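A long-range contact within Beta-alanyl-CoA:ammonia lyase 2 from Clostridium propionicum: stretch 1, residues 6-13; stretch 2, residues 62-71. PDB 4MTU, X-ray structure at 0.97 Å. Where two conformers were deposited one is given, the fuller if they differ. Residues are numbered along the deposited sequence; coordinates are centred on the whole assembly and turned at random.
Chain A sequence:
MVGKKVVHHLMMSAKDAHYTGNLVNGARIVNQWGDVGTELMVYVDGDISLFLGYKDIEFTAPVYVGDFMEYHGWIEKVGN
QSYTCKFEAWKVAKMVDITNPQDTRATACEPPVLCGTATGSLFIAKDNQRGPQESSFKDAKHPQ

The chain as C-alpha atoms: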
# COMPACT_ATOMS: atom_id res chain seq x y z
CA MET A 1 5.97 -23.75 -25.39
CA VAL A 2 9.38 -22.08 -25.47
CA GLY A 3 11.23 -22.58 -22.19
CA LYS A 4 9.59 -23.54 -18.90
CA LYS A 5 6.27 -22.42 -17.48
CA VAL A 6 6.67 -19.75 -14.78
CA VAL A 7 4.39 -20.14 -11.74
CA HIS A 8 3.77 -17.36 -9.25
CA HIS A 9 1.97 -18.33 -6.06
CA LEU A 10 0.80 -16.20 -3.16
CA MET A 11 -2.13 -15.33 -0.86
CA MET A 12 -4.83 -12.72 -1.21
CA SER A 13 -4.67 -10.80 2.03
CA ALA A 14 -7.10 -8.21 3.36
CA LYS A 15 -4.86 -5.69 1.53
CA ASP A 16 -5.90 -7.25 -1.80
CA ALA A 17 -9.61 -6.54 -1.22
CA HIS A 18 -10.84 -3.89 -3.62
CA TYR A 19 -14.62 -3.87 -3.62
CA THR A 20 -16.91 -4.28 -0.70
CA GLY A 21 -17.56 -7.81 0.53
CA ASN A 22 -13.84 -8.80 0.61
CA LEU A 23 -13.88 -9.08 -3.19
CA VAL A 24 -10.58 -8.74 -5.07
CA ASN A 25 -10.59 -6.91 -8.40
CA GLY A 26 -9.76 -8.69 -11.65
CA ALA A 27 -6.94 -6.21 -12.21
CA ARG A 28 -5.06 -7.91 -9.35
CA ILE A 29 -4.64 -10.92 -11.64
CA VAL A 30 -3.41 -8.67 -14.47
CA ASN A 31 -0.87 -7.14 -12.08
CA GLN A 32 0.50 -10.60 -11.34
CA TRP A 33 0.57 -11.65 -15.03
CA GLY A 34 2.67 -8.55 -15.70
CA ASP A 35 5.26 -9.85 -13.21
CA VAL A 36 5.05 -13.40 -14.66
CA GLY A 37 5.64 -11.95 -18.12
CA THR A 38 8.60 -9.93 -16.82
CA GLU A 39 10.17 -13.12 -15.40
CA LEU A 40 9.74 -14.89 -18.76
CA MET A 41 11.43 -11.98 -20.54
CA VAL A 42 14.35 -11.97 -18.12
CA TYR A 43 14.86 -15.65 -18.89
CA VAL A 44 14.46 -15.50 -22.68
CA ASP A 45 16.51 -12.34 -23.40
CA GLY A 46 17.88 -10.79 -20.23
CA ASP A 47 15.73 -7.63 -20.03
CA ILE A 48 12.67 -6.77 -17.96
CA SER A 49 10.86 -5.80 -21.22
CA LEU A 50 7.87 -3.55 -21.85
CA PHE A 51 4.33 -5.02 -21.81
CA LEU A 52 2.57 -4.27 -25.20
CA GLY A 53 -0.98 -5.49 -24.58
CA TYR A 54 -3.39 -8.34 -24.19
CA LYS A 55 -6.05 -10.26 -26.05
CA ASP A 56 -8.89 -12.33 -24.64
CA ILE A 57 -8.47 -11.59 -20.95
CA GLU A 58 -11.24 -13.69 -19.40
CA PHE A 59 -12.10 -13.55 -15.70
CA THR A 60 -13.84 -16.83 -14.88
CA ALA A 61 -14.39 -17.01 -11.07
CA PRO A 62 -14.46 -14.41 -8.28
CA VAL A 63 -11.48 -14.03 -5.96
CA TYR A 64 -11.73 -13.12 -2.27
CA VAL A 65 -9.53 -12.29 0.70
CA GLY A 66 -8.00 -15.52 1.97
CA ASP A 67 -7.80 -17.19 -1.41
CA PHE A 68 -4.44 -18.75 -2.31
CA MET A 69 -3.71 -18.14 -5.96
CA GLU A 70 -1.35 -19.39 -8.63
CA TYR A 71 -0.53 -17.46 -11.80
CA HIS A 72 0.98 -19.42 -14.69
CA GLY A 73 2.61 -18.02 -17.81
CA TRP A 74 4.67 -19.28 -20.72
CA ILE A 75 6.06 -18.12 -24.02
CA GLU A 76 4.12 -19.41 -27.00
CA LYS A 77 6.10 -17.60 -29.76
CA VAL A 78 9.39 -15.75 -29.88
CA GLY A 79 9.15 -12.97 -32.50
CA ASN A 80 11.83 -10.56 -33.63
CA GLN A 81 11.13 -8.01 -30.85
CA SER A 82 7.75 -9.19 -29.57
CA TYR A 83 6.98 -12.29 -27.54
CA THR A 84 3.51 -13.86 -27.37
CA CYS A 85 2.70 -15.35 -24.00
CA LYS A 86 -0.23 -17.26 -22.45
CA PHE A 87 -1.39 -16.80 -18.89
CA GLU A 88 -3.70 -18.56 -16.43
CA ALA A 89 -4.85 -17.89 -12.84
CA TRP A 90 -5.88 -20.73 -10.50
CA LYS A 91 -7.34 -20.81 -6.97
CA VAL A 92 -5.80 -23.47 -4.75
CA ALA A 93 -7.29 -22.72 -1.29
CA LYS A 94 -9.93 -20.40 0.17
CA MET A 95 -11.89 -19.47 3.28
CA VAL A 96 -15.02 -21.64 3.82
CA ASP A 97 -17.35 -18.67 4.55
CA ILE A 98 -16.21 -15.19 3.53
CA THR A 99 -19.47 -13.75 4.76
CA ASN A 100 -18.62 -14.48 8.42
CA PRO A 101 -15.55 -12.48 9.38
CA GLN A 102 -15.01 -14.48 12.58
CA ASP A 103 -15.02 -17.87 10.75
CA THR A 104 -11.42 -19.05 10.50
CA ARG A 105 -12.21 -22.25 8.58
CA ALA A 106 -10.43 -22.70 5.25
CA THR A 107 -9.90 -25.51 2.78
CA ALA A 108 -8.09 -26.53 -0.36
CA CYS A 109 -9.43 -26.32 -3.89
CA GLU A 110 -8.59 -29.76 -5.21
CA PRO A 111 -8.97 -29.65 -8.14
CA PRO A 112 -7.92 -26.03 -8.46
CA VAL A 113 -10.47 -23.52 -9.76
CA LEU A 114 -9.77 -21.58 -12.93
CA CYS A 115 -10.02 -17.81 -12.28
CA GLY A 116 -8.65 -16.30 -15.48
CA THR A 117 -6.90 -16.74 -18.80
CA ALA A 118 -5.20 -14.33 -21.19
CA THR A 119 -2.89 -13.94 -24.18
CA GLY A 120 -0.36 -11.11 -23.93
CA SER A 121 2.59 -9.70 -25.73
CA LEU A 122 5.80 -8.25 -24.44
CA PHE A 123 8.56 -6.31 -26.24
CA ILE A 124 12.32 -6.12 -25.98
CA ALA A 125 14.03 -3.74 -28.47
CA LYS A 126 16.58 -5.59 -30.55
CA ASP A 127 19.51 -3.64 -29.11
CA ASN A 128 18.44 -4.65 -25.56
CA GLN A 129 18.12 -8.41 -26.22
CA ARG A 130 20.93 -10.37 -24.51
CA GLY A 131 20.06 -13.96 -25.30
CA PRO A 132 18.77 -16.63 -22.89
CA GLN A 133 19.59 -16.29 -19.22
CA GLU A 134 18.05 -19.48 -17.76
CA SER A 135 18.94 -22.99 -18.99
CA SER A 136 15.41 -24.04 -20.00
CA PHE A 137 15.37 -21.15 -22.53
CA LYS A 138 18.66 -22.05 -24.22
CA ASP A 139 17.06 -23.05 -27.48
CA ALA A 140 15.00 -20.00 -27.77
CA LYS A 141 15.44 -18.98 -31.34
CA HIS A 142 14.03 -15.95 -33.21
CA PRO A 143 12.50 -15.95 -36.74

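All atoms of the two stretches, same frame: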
# COMPACT_ATOMS: atom_id res chain seq x y z
N VAL A 6 6.42 -20.49 -16.01
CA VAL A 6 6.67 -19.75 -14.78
C VAL A 6 5.36 -19.77 -13.97
O VAL A 6 4.27 -19.55 -14.48
CB VAL A 6 7.10 -18.34 -15.06
CG1 VAL A 6 7.03 -17.45 -13.85
CG2 VAL A 6 8.54 -18.38 -15.63
N VAL A 7 5.52 -20.05 -12.67
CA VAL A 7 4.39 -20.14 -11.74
C VAL A 7 4.63 -19.21 -10.56
O VAL A 7 5.57 -19.39 -9.81
CB VAL A 7 4.21 -21.57 -11.25
CG1 VAL A 7 3.12 -21.70 -10.18
CG2 VAL A 7 3.92 -22.53 -12.40
N HIS A 8 3.83 -18.16 -10.46
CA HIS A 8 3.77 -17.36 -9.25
C HIS A 8 2.69 -17.95 -8.33
O HIS A 8 1.72 -18.54 -8.81
CB HIS A 8 3.51 -15.89 -9.58
CG HIS A 8 4.66 -15.19 -10.21
ND1 HIS A 8 4.74 -13.81 -10.27
CD2 HIS A 8 5.75 -15.72 -10.83
CE1 HIS A 8 5.87 -13.53 -10.88
NE2 HIS A 8 6.52 -14.65 -11.26
N HIS A 9 2.86 -17.75 -7.04
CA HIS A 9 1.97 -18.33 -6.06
C HIS A 9 2.04 -17.44 -4.85
O HIS A 9 3.12 -17.19 -4.33
CB HIS A 9 2.39 -19.79 -5.82
CG HIS A 9 1.62 -20.56 -4.78
ND1 HIS A 9 1.10 -21.80 -5.02
CD2 HIS A 9 1.28 -20.30 -3.52
CE1 HIS A 9 0.48 -22.25 -3.88
NE2 HIS A 9 0.60 -21.32 -2.94
N LEU A 10 0.85 -17.08 -4.31
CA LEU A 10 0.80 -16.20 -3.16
C LEU A 10 -0.64 -16.23 -2.58
O LEU A 10 -1.49 -16.92 -3.10
CB LEU A 10 1.36 -14.81 -3.51
CG LEU A 10 0.78 -14.20 -4.79
CD1 LEU A 10 -0.66 -13.80 -4.68
CD2 LEU A 10 1.59 -12.90 -5.09
N MET A 11 -0.83 -15.45 -1.53
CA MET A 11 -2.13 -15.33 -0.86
C MET A 11 -2.75 -13.98 -1.13
O MET A 11 -2.04 -12.96 -1.15
CB MET A 11 -1.93 -15.50 0.67
CG MET A 11 -3.22 -15.68 1.43
SD MET A 11 -2.96 -15.70 3.23
CE MET A 11 -2.98 -13.96 3.57
N MET A 12 -4.08 -13.95 -1.30
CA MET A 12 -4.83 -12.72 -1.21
C MET A 12 -5.05 -12.34 0.25
O MET A 12 -5.71 -13.09 0.98
CB MET A 12 -6.20 -12.88 -1.89
CG MET A 12 -6.15 -13.22 -3.38
SD MET A 12 -5.48 -11.94 -4.44
CE MET A 12 -3.74 -12.39 -4.57
N SER A 13 -4.44 -11.27 0.68
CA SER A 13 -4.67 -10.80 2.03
C SER A 13 -5.78 -9.78 2.05
O SER A 13 -6.33 -9.40 1.01
CB SER A 13 -3.39 -10.20 2.66
OG SER A 13 -3.19 -8.92 2.15
N PRO A 62 -14.82 -15.51 -9.18
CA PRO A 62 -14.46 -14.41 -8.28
C PRO A 62 -13.36 -14.84 -7.34
O PRO A 62 -13.25 -16.01 -6.99
CB PRO A 62 -15.78 -14.17 -7.52
CG PRO A 62 -16.48 -15.50 -7.53
CD PRO A 62 -16.15 -16.14 -8.85
N VAL A 63 -12.59 -13.85 -6.88
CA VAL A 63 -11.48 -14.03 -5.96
C VAL A 63 -11.73 -13.16 -4.72
O VAL A 63 -12.11 -12.00 -4.87
CB VAL A 63 -10.16 -13.63 -6.68
CG1 VAL A 63 -9.00 -13.71 -5.70
CG2 VAL A 63 -9.90 -14.50 -7.89
N TYR A 64 -11.50 -13.77 -3.57
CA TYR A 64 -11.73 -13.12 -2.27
C TYR A 64 -10.50 -13.12 -1.41
O TYR A 64 -9.58 -13.94 -1.57
CB TYR A 64 -12.84 -13.88 -1.54
CG TYR A 64 -14.20 -13.81 -2.22
CD1 TYR A 64 -15.03 -12.75 -1.99
CD2 TYR A 64 -14.58 -14.83 -3.07
CE1 TYR A 64 -16.27 -12.68 -2.64
CE2 TYR A 64 -15.77 -14.81 -3.72
CZ TYR A 64 -16.60 -13.73 -3.49
OH TYR A 64 -17.86 -13.69 -4.13
N VAL A 65 -10.50 -12.25 -0.41
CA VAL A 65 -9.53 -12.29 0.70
C VAL A 65 -9.48 -13.71 1.21
O VAL A 65 -10.51 -14.37 1.43
CB VAL A 65 -9.95 -11.32 1.80
CG1 VAL A 65 -9.05 -11.45 3.01
CG2 VAL A 65 -9.95 -9.89 1.27
N GLY A 66 -8.24 -14.21 1.45
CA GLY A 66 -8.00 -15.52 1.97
C GLY A 66 -7.88 -16.60 0.93
O GLY A 66 -7.57 -17.75 1.23
N ASP A 67 -8.09 -16.25 -0.33
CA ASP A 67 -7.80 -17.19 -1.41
C ASP A 67 -6.29 -17.27 -1.61
O ASP A 67 -5.57 -16.28 -1.63
CB ASP A 67 -8.44 -16.72 -2.71
CG ASP A 67 -9.95 -16.89 -2.73
OD1 ASP A 67 -10.53 -17.56 -1.83
OD2 ASP A 67 -10.57 -16.41 -3.75
N PHE A 68 -5.82 -18.49 -1.85
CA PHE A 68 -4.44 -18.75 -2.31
C PHE A 68 -4.51 -18.97 -3.80
O PHE A 68 -5.34 -19.75 -4.28
CB PHE A 68 -3.83 -19.91 -1.57
CG PHE A 68 -3.48 -19.60 -0.13
CD1 PHE A 68 -4.45 -19.65 0.88
CD2 PHE A 68 -2.19 -19.22 0.23
CE1 PHE A 68 -4.11 -19.36 2.19
CE2 PHE A 68 -1.86 -18.95 1.53
CZ PHE A 68 -2.81 -19.04 2.53
N MET A 69 -3.62 -18.27 -4.52
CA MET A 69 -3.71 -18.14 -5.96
C MET A 69 -2.37 -18.48 -6.62
O MET A 69 -1.32 -18.10 -6.13
CB MET A 69 -4.06 -16.70 -6.33
CG MET A 69 -5.45 -16.24 -5.91
SD MET A 69 -6.82 -17.06 -6.73
CE MET A 69 -6.58 -16.38 -8.38
N GLU A 70 -2.47 -19.13 -7.75
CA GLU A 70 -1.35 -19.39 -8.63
C GLU A 70 -1.57 -18.70 -9.97
O GLU A 70 -2.71 -18.59 -10.49
CB GLU A 70 -1.12 -20.82 -8.91
CG GLU A 70 -0.68 -21.56 -7.78
CD GLU A 70 0.07 -22.86 -8.07
OE1 GLU A 70 0.76 -23.33 -7.19
OE2 GLU A 70 -0.07 -23.43 -9.20
N TYR A 71 -0.50 -18.22 -10.57
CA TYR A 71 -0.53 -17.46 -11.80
C TYR A 71 0.54 -18.10 -12.69
O TYR A 71 1.71 -18.05 -12.36
CB TYR A 71 -0.26 -15.99 -11.58
CG TYR A 71 -1.17 -15.39 -10.54
CD1 TYR A 71 -2.33 -14.73 -10.91
CD2 TYR A 71 -0.88 -15.47 -9.20
CE1 TYR A 71 -3.17 -14.17 -9.95
CE2 TYR A 71 -1.72 -14.92 -8.24
CZ TYR A 71 -2.86 -14.27 -8.60
OH TYR A 71 -3.64 -13.73 -7.62

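Residues 6-11 and 68-71 run as neighbouring antiparallel strands, their N-to-C directions 164° apart. Two hydrogen-bonded pairs hold the ladder. His 8 N donates to Tyr 71 O (2.8 Å) and Tyr 71 N returns the bond to His 8 O (2.9 Å); one pair further on, Leu 10 N reaches Met 69 O (3.0 Å) and Met 69 N reaches Leu 10 O (2.9 Å), the latter almost linear. The same carbonyls also receive CA-H contacts, as from Glu 70 CA to His 8 O (3.2 Å) and His 9 CA to Met 69 O (3.3 Å).

Bonding continues into the type II turn from Tyr 64 to Asp 67. Met 12 N donates to Asp 67 O (2.8 Å), and Met 12 O accepts from Gly 66 N (2.8 Å), so both polar backbone atoms of Met 12 are satisfied by the turn. The turn is braced internally by Asp 67 N to Tyr 64 O (3.0 Å) and by Tyr 64 N to the carboxylate atom Asp 67 OD2 (2.8 Å). Gly 66 adopts a conformation in which a CB would jam against the preceding carbonyl oxygen.

The non-hydrogen-bonded pairs place their side chains together on one face of the sheet. There His 9 ND1 donates to Glu 70 OE1 (2.7 Å), which lies near the imidazole plane; His 9 NE2 is satisfied elsewhere in the structure. Alongside, Met 11 CG sits over the Phe 68 ring, and Met 11 SD approaches Phe 68 CZ at 3.4 Å.

On the face shared by Leu 10, Met 69 and Tyr 71, packing is apolar: Leu 10 CD1 meets the ring edge at Tyr 71 CE2 (3.9 Å). Met 12 points toward the second stretch, its CG 3.7 Å from Val 63 CG1 and 4.0 Å from Met 69 CG.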